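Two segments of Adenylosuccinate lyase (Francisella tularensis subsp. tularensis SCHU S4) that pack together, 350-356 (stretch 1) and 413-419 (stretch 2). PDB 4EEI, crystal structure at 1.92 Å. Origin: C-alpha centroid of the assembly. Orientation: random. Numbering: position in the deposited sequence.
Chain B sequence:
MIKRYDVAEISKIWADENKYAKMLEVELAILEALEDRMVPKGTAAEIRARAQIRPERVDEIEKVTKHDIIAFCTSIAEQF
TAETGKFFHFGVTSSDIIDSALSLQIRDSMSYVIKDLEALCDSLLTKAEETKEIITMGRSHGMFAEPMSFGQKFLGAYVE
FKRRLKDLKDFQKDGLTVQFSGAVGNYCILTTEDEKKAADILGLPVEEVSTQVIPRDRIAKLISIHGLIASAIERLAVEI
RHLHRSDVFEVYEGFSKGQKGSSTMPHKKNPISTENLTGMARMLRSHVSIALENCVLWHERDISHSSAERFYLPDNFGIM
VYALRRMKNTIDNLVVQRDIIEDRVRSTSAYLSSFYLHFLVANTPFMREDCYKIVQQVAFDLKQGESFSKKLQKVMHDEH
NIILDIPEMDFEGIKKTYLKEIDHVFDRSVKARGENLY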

ATOM      1  N   ALA B 350     -35.526  13.008 -19.685  1.00 40.46           N
ATOM      2  CA  ALA B 350     -35.356  11.616 -20.114  1.00 44.71           C
ATOM      3  C   ALA B 350     -35.833  10.580 -19.092  1.00 43.66           C
ATOM      4  O   ALA B 350     -36.448   9.577 -19.449  1.00 45.89           O
ATOM      5  N   TYR B 351     -35.538  10.835 -17.824  1.00 34.53           N
ATOM      6  CA  TYR B 351     -35.916   9.954 -16.721  1.00 36.49           C
ATOM      7  C   TYR B 351     -37.424   9.681 -16.642  1.00 37.48           C
ATOM      8  O   TYR B 351     -37.854   8.683 -16.063  1.00 38.73           O
ATOM      9  N   LEU B 352     -38.226  10.565 -17.218  1.00 35.62           N
ATOM     10  CA  LEU B 352     -39.677  10.444 -17.093  1.00 46.47           C
ATOM     11  C   LEU B 352     -40.249   9.210 -17.788  1.00 48.89           C
ATOM     12  O   LEU B 352     -41.315   8.727 -17.416  1.00 52.01           O
ATOM     13  N   SER B 353     -39.552   8.711 -18.803  1.00 49.26           N
ATOM     14  CA  SER B 353     -40.020   7.528 -19.515  1.00 50.87           C
ATOM     15  C   SER B 353     -40.088   6.316 -18.596  1.00 47.42           C
ATOM     16  O   SER B 353     -41.067   5.564 -18.619  1.00 44.64           O
ATOM     17  N   SER B 354     -39.055   6.135 -17.778  1.00 43.82           N
ATOM     18  CA  SER B 354     -39.061   5.045 -16.811  1.00 41.29           C
ATOM     19  C   SER B 354     -40.213   5.210 -15.824  1.00 40.70           C
ATOM     20  O   SER B 354     -40.839   4.230 -15.427  1.00 41.10           O
ATOM     21  N   PHE B 355     -40.498   6.452 -15.440  1.00 39.31           N
ATOM     22  CA  PHE B 355     -41.603   6.709 -14.529  1.00 36.30           C
ATOM     23  C   PHE B 355     -42.916   6.248 -15.150  1.00 39.84           C
ATOM     24  O   PHE B 355     -43.642   5.440 -14.562  1.00 39.37           O
ATOM     25  N   TYR B 356     -43.203   6.754 -16.345  1.00 40.31           N
ATOM     26  CA  TYR B 356     -44.416   6.392 -17.077  1.00 42.93           C
ATOM     27  C   TYR B 356     -44.480   4.913 -17.431  1.00 43.94           C
ATOM     28  O   TYR B 356     -45.562   4.328 -17.447  1.00 45.67           O
ATOM     29  N   GLY B 413     -44.650  18.393  -9.507  1.00 44.74           N
ATOM     30  CA  GLY B 413     -44.935  16.966  -9.458  1.00 43.20           C
ATOM     31  C   GLY B 413     -43.659  16.138  -9.448  1.00 40.75           C
ATOM     32  O   GLY B 413     -43.544  15.134  -8.730  1.00 38.30           O
ATOM     33  N   ILE B 414     -42.690  16.552 -10.259  1.00 37.21           N
ATOM     34  CA  ILE B 414     -41.391  15.875 -10.298  1.00 35.94           C
ATOM     35  C   ILE B 414     -40.737  15.914  -8.914  1.00 35.47           C
ATOM     36  O   ILE B 414     -40.190  14.916  -8.440  1.00 32.94           O
ATOM     37  N   LYS B 415     -40.802  17.072  -8.265  1.00 35.75           N
ATOM     38  CA  LYS B 415     -40.274  17.209  -6.911  1.00 37.67           C
ATOM     39  C   LYS B 415     -41.007  16.288  -5.942  1.00 36.40           C
ATOM     40  O   LYS B 415     -40.387  15.639  -5.104  1.00 34.07           O
ATOM     41  N   LYS B 416     -42.327  16.232  -6.075  1.00 35.70           N
ATOM     42  CA  LYS B 416     -43.157  15.375  -5.234  1.00 38.61           C
ATOM     43  C   LYS B 416     -42.784  13.920  -5.377  1.00 37.13           C
ATOM     44  O   LYS B 416     -42.862  13.147  -4.421  1.00 37.69           O
ATOM     45  N   THR B 417     -42.401  13.544  -6.590  1.00 34.23           N
ATOM     46  CA  THR B 417     -42.152  12.145  -6.909  1.00 33.30           C
ATOM     47  C   THR B 417     -40.786  11.699  -6.423  1.00 31.85           C
ATOM     48  O   THR B 417     -40.658  10.688  -5.732  1.00 34.33           O
ATOM     49  N   TYR B 418     -39.760  12.461  -6.777  1.00 30.04           N
ATOM     50  CA  TYR B 418     -38.395  12.009  -6.577  1.00 28.25           C
ATOM     51  C   TYR B 418     -37.821  12.370  -5.214  1.00 30.48           C
ATOM     52  O   TYR B 418     -36.707  11.964  -4.881  1.00 30.62           O
ATOM     53  N   LEU B 419     -38.579  13.133  -4.436  1.00 32.54           N
ATOM     54  CA  LEU B 419     -38.182  13.460  -3.070  1.00 33.41           C
ATOM     55  C   LEU B 419     -39.219  12.946  -2.070  1.00 34.25           C
ATOM     56  O   LEU B 419     -39.251  13.381  -0.916  1.00 31.75           O
TER

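The two helices cross at 68° with axes no closer than 12.9 Å, and side chains from both stretches fill the gap. Tyr418 touches three residues of stretch 1. Its CA-to-CB bond points toward stretch 1, and chi1 m (-67°) with chi2 -82° carries the hydroxyl in among Tyr351, Leu352 and Phe355: Tyr418 OH lies 3.4 Å from Tyr351 CD2, 4.2 Å from Leu352 CD2 and 3.8 Å from Phe355 CB. No direct hydrogen bond joins the stretches; instead Tyr418 OH donates to water 1 (2.7 Å to its O), which in turn donates to Tyr351 O at 2.8 Å, so the buried hydroxyl is satisfied through a relay to backbone.

Tyr351 also points toward its partner, with chi1 p (51°). It turns a ring edge to the face of Tyr418, offset, with planes at 85° and centroids 5.5 Å apart. Beyond the ring, Tyr351 OH meets Ile414 CD1 at 3.6 Å.

Leu352 and Ile414 both leave the backbone sideways, yet with mt rotamers the ends of both come nearer to the other stretch, and Leu352 CD2 lies 4.3 Å from Ile414 CG1. Phe355, chi1 t, reaches Thr417, Phe355 CE1 to Thr417 CG2 at 3.9 Å. Thr417, chi1 m, gives its hydroxyl to its own helix, Thr417 OG1 to Gly413 O at 2.9 Å, while its methyl lies against the Phe355 side chain.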

ATOM      1  CB  ALA B 350     -33.906  11.354 -20.495  1.00 45.23           C
ATOM      2  CB  TYR B 351     -35.418  10.530 -15.391  1.00 35.69           C
ATOM      3  CG  TYR B 351     -35.798  11.971 -15.152  1.00 37.19           C
ATOM      4  CD1 TYR B 351     -34.925  13.003 -15.474  1.00 30.54           C
ATOM      5  CD2 TYR B 351     -37.024  12.302 -14.590  1.00 35.87           C
ATOM      6  CE1 TYR B 351     -35.268  14.322 -15.249  1.00 39.70           C
ATOM      7  CE2 TYR B 351     -37.374  13.615 -14.362  1.00 35.82           C
ATOM      8  CZ  TYR B 351     -36.495  14.621 -14.695  1.00 38.52           C
ATOM      9  OH  TYR B 351     -36.843  15.935 -14.470  1.00 43.62           O
ATOM     10  CB  LEU B 352     -40.376  11.699 -17.610  1.00 47.30           C
ATOM     11  CG  LEU B 352     -40.307  12.951 -16.735  1.00 46.23           C
ATOM     12  CD1 LEU B 352     -41.124  14.082 -17.354  1.00 48.69           C
ATOM     13  CD2 LEU B 352     -40.795  12.655 -15.333  1.00 43.15           C
ATOM     14  CB  SER B 353     -39.131   7.235 -20.719  1.00 55.68           C
ATOM     15  OG  SER B 353     -39.263   8.254 -21.689  1.00 60.03           O
ATOM     16  CB  SER B 354     -37.735   4.952 -16.058  1.00 39.92           C
ATOM     17  OG  SER B 354     -37.794   3.920 -15.088  1.00 40.61           O
ATOM     18  CB  PHE B 355     -41.680   8.188 -14.152  1.00 37.95           C
ATOM     19  CG  PHE B 355     -42.934   8.547 -13.409  1.00 37.82           C
ATOM     20  CD1 PHE B 355     -43.062   8.253 -12.058  1.00 37.45           C
ATOM     21  CD2 PHE B 355     -44.000   9.147 -14.066  1.00 38.79           C
ATOM     22  CE1 PHE B 355     -44.221   8.568 -11.370  1.00 37.28           C
ATOM     23  CE2 PHE B 355     -45.162   9.462 -13.386  1.00 40.50           C
ATOM     24  CZ  PHE B 355     -45.271   9.170 -12.035  1.00 40.41           C
ATOM     25  CB  TYR B 356     -44.542   7.231 -18.348  1.00 44.72           C
ATOM     26  CG  TYR B 356     -44.822   8.681 -18.064  1.00 46.33           C
ATOM     27  CD1 TYR B 356     -45.906   9.056 -17.282  1.00 46.93           C
ATOM     28  CD2 TYR B 356     -43.992   9.675 -18.555  1.00 44.39           C
ATOM     29  CE1 TYR B 356     -46.164  10.382 -17.012  1.00 45.65           C
ATOM     30  CE2 TYR B 356     -44.239  11.000 -18.289  1.00 44.54           C
ATOM     31  CZ  TYR B 356     -45.324  11.350 -17.519  1.00 48.46           C
ATOM     32  OH  TYR B 356     -45.570  12.680 -17.257  1.00 48.10           O
ATOM     33  CB  ILE B 414     -40.471  16.525 -11.355  1.00 38.89           C
ATOM     34  CG1 ILE B 414     -40.918  16.125 -12.763  1.00 40.29           C
ATOM     35  CG2 ILE B 414     -39.008  16.150 -11.130  1.00 31.54           C
ATOM     36  CD1 ILE B 414     -40.229  16.908 -13.866  1.00 38.32           C
ATOM     37  CB  LYS B 415     -40.371  18.665  -6.441  1.00 42.67           C
ATOM     38  CG  LYS B 415     -39.045  19.403  -6.480  1.00 45.80           C
ATOM     39  CD  LYS B 415     -39.221  20.916  -6.424  1.00 53.70           C
ATOM     40  CE  LYS B 415     -39.919  21.369  -5.160  1.00 59.46           C
ATOM     41  NZ  LYS B 415     -39.981  22.866  -5.063  1.00 63.71           N
ATOM     42  CB  LYS B 416     -44.619  15.509  -5.640  1.00 41.51           C
ATOM     43  CG  LYS B 416     -45.497  16.150  -4.598  1.00 53.32           C
ATOM     44  CD  LYS B 416     -45.195  17.624  -4.491  1.00 56.28           C
ATOM     45  CE  LYS B 416     -46.201  18.327  -3.592  1.00 60.54           C
ATOM     46  NZ  LYS B 416     -46.721  19.565  -4.234  1.00 60.37           N
ATOM     47  CB  THR B 417     -42.274  11.905  -8.427  1.00 33.51           C
ATOM     48  OG1 THR B 417     -43.598  12.252  -8.856  1.00 35.95           O
ATOM     49  CG2 THR B 417     -42.002  10.450  -8.777  1.00 35.78           C
ATOM     50  CB  TYR B 418     -37.515  12.528  -7.708  1.00 28.50           C
ATOM     51  CG  TYR B 418     -37.868  11.901  -9.032  1.00 30.73           C
ATOM     52  CD1 TYR B 418     -37.377  10.652  -9.373  1.00 27.83           C
ATOM     53  CD2 TYR B 418     -38.705  12.548  -9.933  1.00 33.24           C
ATOM     54  CE1 TYR B 418     -37.691  10.066 -10.577  1.00 29.76           C
ATOM     55  CE2 TYR B 418     -39.032  11.965 -11.143  1.00 32.55           C
ATOM     56  CZ  TYR B 418     -38.522  10.723 -11.457  1.00 32.55           C
ATOM     57  OH  TYR B 418     -38.834  10.129 -12.660  1.00 33.57           O
ATOM     58  CB  LEU B 419     -37.985  14.970  -2.911  1.00 38.52           C
ATOM     59  CG  LEU B 419     -36.585  15.525  -3.197  1.00 39.77           C
ATOM     60  CD1 LEU B 419     -36.182  15.375  -4.653  1.00 41.31           C
ATOM     61  CD2 LEU B 419     -36.499  16.977  -2.783  1.00 43.48           C
TER
HETATM   62  O   HOH W   1     -37.840   7.765 -13.436  1.00 34.79           O